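PDB 2YLN: putative ABC transporter, periplasmic binding protein, amino acid from Neisseria gonorrhoeae, which binds L-cystine between its two lobes and probably delivers it to an ABC transporter. Local coordinates for residues T103-D106 / S107-G111. The protein carries 1 engineered substitution. Sequence-based numbering, arbitrary orientation.
Sequences TQWD and SMMAG. With CYS (cysteine), chain B; CYS (cysteine), chain C.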
ATOM      1  N   THR A 103       9.718  -3.652  -6.418  1.00  5.23           N
ATOM      2  CA  THR A 103       9.029  -4.875  -6.861  1.00  5.18           C
ATOM      3  C   THR A 103       7.691  -4.543  -7.476  1.00  5.24           C
ATOM      4  O   THR A 103       6.927  -3.766  -6.877  1.00  5.68           O
ATOM      5  CB  THR A 103       8.900  -5.835  -5.699  1.00  5.23           C
ATOM      6  OG1 THR A 103      10.205  -6.131  -5.173  1.00  6.09           O
ATOM      7  CG2 THR A 103       8.212  -7.131  -6.063  1.00  6.74           C
ATOM      8  N   GLN A 104       7.339  -5.166  -8.608  0.60  5.19           N
ATOM      9  CA  GLN A 104       6.003  -5.068  -9.177  0.60  5.57           C
ATOM     10  C   GLN A 104       4.977  -5.537  -8.171  0.60  5.58           C
ATOM     11  O   GLN A 104       5.158  -6.576  -7.508  0.60  5.33           O
ATOM     12  CB  GLN A 104       5.894  -5.928 -10.438  0.60  6.57           C
ATOM     13  CG  GLN A 104       6.745  -5.492 -11.587  0.60  4.96           C
ATOM     14  CD  GLN A 104       6.532  -4.069 -12.057  0.60  8.26           C
ATOM     15  OE1 GLN A 104       7.462  -3.191 -12.027  0.60 13.03           O
ATOM     16  NE2 GLN A 104       5.364  -3.785 -12.469  0.60 11.15           N
ATOM     17  N   TRP A 105       3.828  -4.870  -8.123  1.00  5.51           N
ATOM     18  CA  TRP A 105       2.818  -5.246  -7.152  1.00  5.19           C
ATOM     19  C   TRP A 105       2.451  -6.709  -7.234  1.00  5.36           C
ATOM     20  O   TRP A 105       2.359  -7.412  -6.230  1.00  5.11           O
ATOM     21  CB  TRP A 105       1.522  -4.369  -7.213  1.00  6.46           C
ATOM     22  CG  TRP A 105       0.609  -4.959  -6.212  1.00  5.43           C
ATOM     23  CD1 TRP A 105      -0.340  -5.927  -6.420  1.00  6.38           C
ATOM     24  CD2 TRP A 105       0.807  -4.986  -4.803  1.00  5.09           C
ATOM     25  NE1 TRP A 105      -0.746  -6.499  -5.265  1.00  6.51           N
ATOM     26  CE2 TRP A 105      -0.000  -5.966  -4.256  1.00  5.43           C
ATOM     27  CE3 TRP A 105       1.684  -4.293  -3.933  1.00  5.66           C
ATOM     28  CZ2 TRP A 105       0.031  -6.309  -2.946  1.00  6.90           C
ATOM     29  CZ3 TRP A 105       1.697  -4.630  -2.612  1.00  5.67           C
ATOM     30  CH2 TRP A 105       0.929  -5.633  -2.141  1.00  6.85           C
ATOM     31  N   ASP A 106       2.212  -7.234  -8.446  1.00  6.11           N
ATOM     32  CA  ASP A 106       1.750  -8.592  -8.561  1.00  6.19           C
ATOM     33  C   ASP A 106       2.761  -9.622  -8.236  1.00  5.47           C
ATOM     34  O   ASP A 106       2.434 -10.821  -8.156  1.00  7.24           O
ATOM     35  CB  ASP A 106       1.052  -8.802  -9.915  1.00  8.33           C
ATOM     36  CG  ASP A 106      -0.350  -8.134 -10.001  1.00  9.18           C
ATOM     37  OD1 ASP A 106      -1.011  -8.039  -8.987  1.00  8.14           O
ATOM     38  OD2 ASP A 106      -0.749  -7.741 -11.050  1.00 18.79           O
ATOM     39  N   SER A 107       3.984  -9.238  -7.939  1.00  4.89           N
ATOM     40  CA  SER A 107       5.062 -10.068  -7.450  1.00  5.36           C
ATOM     41  C   SER A 107       5.312  -9.894  -5.937  1.00  4.56           C
ATOM     42  O   SER A 107       6.185 -10.557  -5.383  1.00  6.53           O
ATOM     43  CB  SER A 107       6.367  -9.825  -8.187  1.00  5.70           C
ATOM     44  OG  SER A 107       6.238 -10.147  -9.564  1.00  6.98           O
ATOM     45  N   MET A 108       4.625  -8.936  -5.307  1.00  4.89           N
ATOM     46  CA  MET A 108       5.021  -8.494  -3.969  1.00  5.07           C
ATOM     47  C   MET A 108       4.821  -9.549  -2.890  1.00  4.33           C
ATOM     48  O   MET A 108       5.746  -9.902  -2.170  1.00  4.97           O
ATOM     49  CB  MET A 108       4.296  -7.206  -3.617  1.00  5.10           C
ATOM     50  CG  MET A 108       4.841  -6.549  -2.368  1.00  5.06           C
ATOM     51  SD  MET A 108       6.447  -5.705  -2.645  1.00  5.06           S
ATOM     52  CE  MET A 108       5.863  -4.289  -3.618  1.00  5.70           C
ATOM     53  N   MET A 109       3.586 -10.016  -2.737  1.00  4.72           N
ATOM     54  CA  MET A 109       3.296 -10.951  -1.649  1.00  5.34           C
ATOM     55  C   MET A 109       3.860 -12.324  -1.947  1.00  5.69           C
ATOM     56  O   MET A 109       4.344 -12.987  -1.038  1.00  6.23           O
ATOM     57  CB  MET A 109       1.792 -10.967  -1.315  1.00  6.11           C
ATOM     58  CG  MET A 109       1.239  -9.597  -0.990  1.00  5.92           C
ATOM     59  SD  MET A 109       2.203  -8.582   0.191  1.00  6.63           S
ATOM     60  CE  MET A 109       2.038  -9.520   1.683  1.00  9.34           C
ATOM     61  N   ALA A 110       3.919 -12.706  -3.231  1.00  6.74           N
ATOM     62  CA  ALA A 110       4.632 -13.892  -3.620  1.00  7.06           C
ATOM     63  C   ALA A 110       6.108 -13.785  -3.236  1.00  6.70           C
ATOM     64  O   ALA A 110       6.746 -14.749  -2.786  1.00  7.86           O
ATOM     65  CB  ALA A 110       4.448 -14.177  -5.112  1.00  9.77           C
ATOM     66  N   GLY A 111       6.683 -12.628  -3.469  1.00  6.01           N
ATOM     67  CA  GLY A 111       8.050 -12.373  -3.118  1.00  6.06           C
ATOM     68  C   GLY A 111       8.318 -12.494  -1.640  1.00  5.56           C
ATOM     69  O   GLY A 111       9.334 -13.063  -1.214  1.00  6.40           O
TER
HETATM   70  N   CYS B 500      -3.412  -2.032  -0.673  1.00  4.96           N
HETATM   71  CA  CYS B 500      -2.860  -3.001  -1.642  1.00  4.46           C
HETATM   72  C   CYS B 500      -3.026  -4.434  -1.134  1.00  4.33           C
HETATM   73  O   CYS B 500      -3.021  -4.587   0.106  1.00  5.19           O
HETATM   74  CB  CYS B 500      -1.371  -2.739  -1.891  1.00  5.06           C
HETATM   75  SG  CYS B 500      -1.026  -1.133  -2.604  1.00  5.16           S
HETATM   76  OXT CYS B 500      -3.112  -5.345  -1.982  1.00  4.76           O
HETATM   77  N   CYS C 600      -0.089   0.409  -6.235  0.80  4.38           N
HETATM   78  CA  CYS C 600      -0.704  -0.828  -6.774  0.80  3.93           C
HETATM   79  C   CYS C 600      -2.060  -0.447  -7.392  0.80  5.08           C
HETATM   80  O   CYS C 600      -2.382   0.770  -7.381  0.80  4.72           O
HETATM   81  CB  CYS C 600      -0.903  -1.832  -5.670  0.80  4.87           C
HETATM   82  SG  CYS C 600      -2.104  -1.219  -4.410  0.80  5.50           S
HETATM   83  OXT CYS C 600      -2.702  -1.372  -7.853  0.80  7.44           O
HETATM   84  O   HOH W   1       1.270  -9.325  -4.428  1.00  5.93           O
HETATM   85  O   HOH W   2       2.155 -11.676  -5.442  1.00  8.70           O
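W105 and M108 pack at the start of helix 108-114, where the indole lies between protein and ligand. M108 CB sits over one face of the six-membered ring, 3.9 Å from its centroid, a CH-pi contact; the CB of the chain B cysteine lies over the opposite face. The chain C cysteine brings its CB to 3.5 Å from W105 CG. With CG anti to the backbone N (chi1 177°), the indole projects into the pocket formed also by E64, S170 and R131. A broad, flat ring suits this place, since it offers one surface to the helix and the other to the ligand. M108, flexible and unbranched, bends at chi2 and chi3 and turns back against T103, bringing its CE within 3.5 Å of T103 O and its SD against T103 CB. M109 reaches the same indole obliquely, SD 4.0 Å from W105 CH2, in a Met-aromatic contact. A water over the M108 side of the ring donates to W105 O and accepts from M109 N.

The backbone is tied by two turn-like bonds: S107 N to Q104 O (2.9 Å) and M108 N to W105 O (2.9 Å, N-H...O angle 165°). W105 O thus takes both M108 N and the water. Toward solvent the fit is looser: Q104 is polar and exposed, partly exposed S107 rests its CB 3.9 Å from T103 CG2, and a second water links D106 O to A110 N. D106 gives its carboxylate to another loop, OD2 to L171 N and OD1 to T172 OG1.

The loop joins strand 97-102 to helix 108-114; T103 OG1 ties it back to K101 O in the strand and to R116 NE just past the helix, while helix 129-134 touches W105 and M109 through R131.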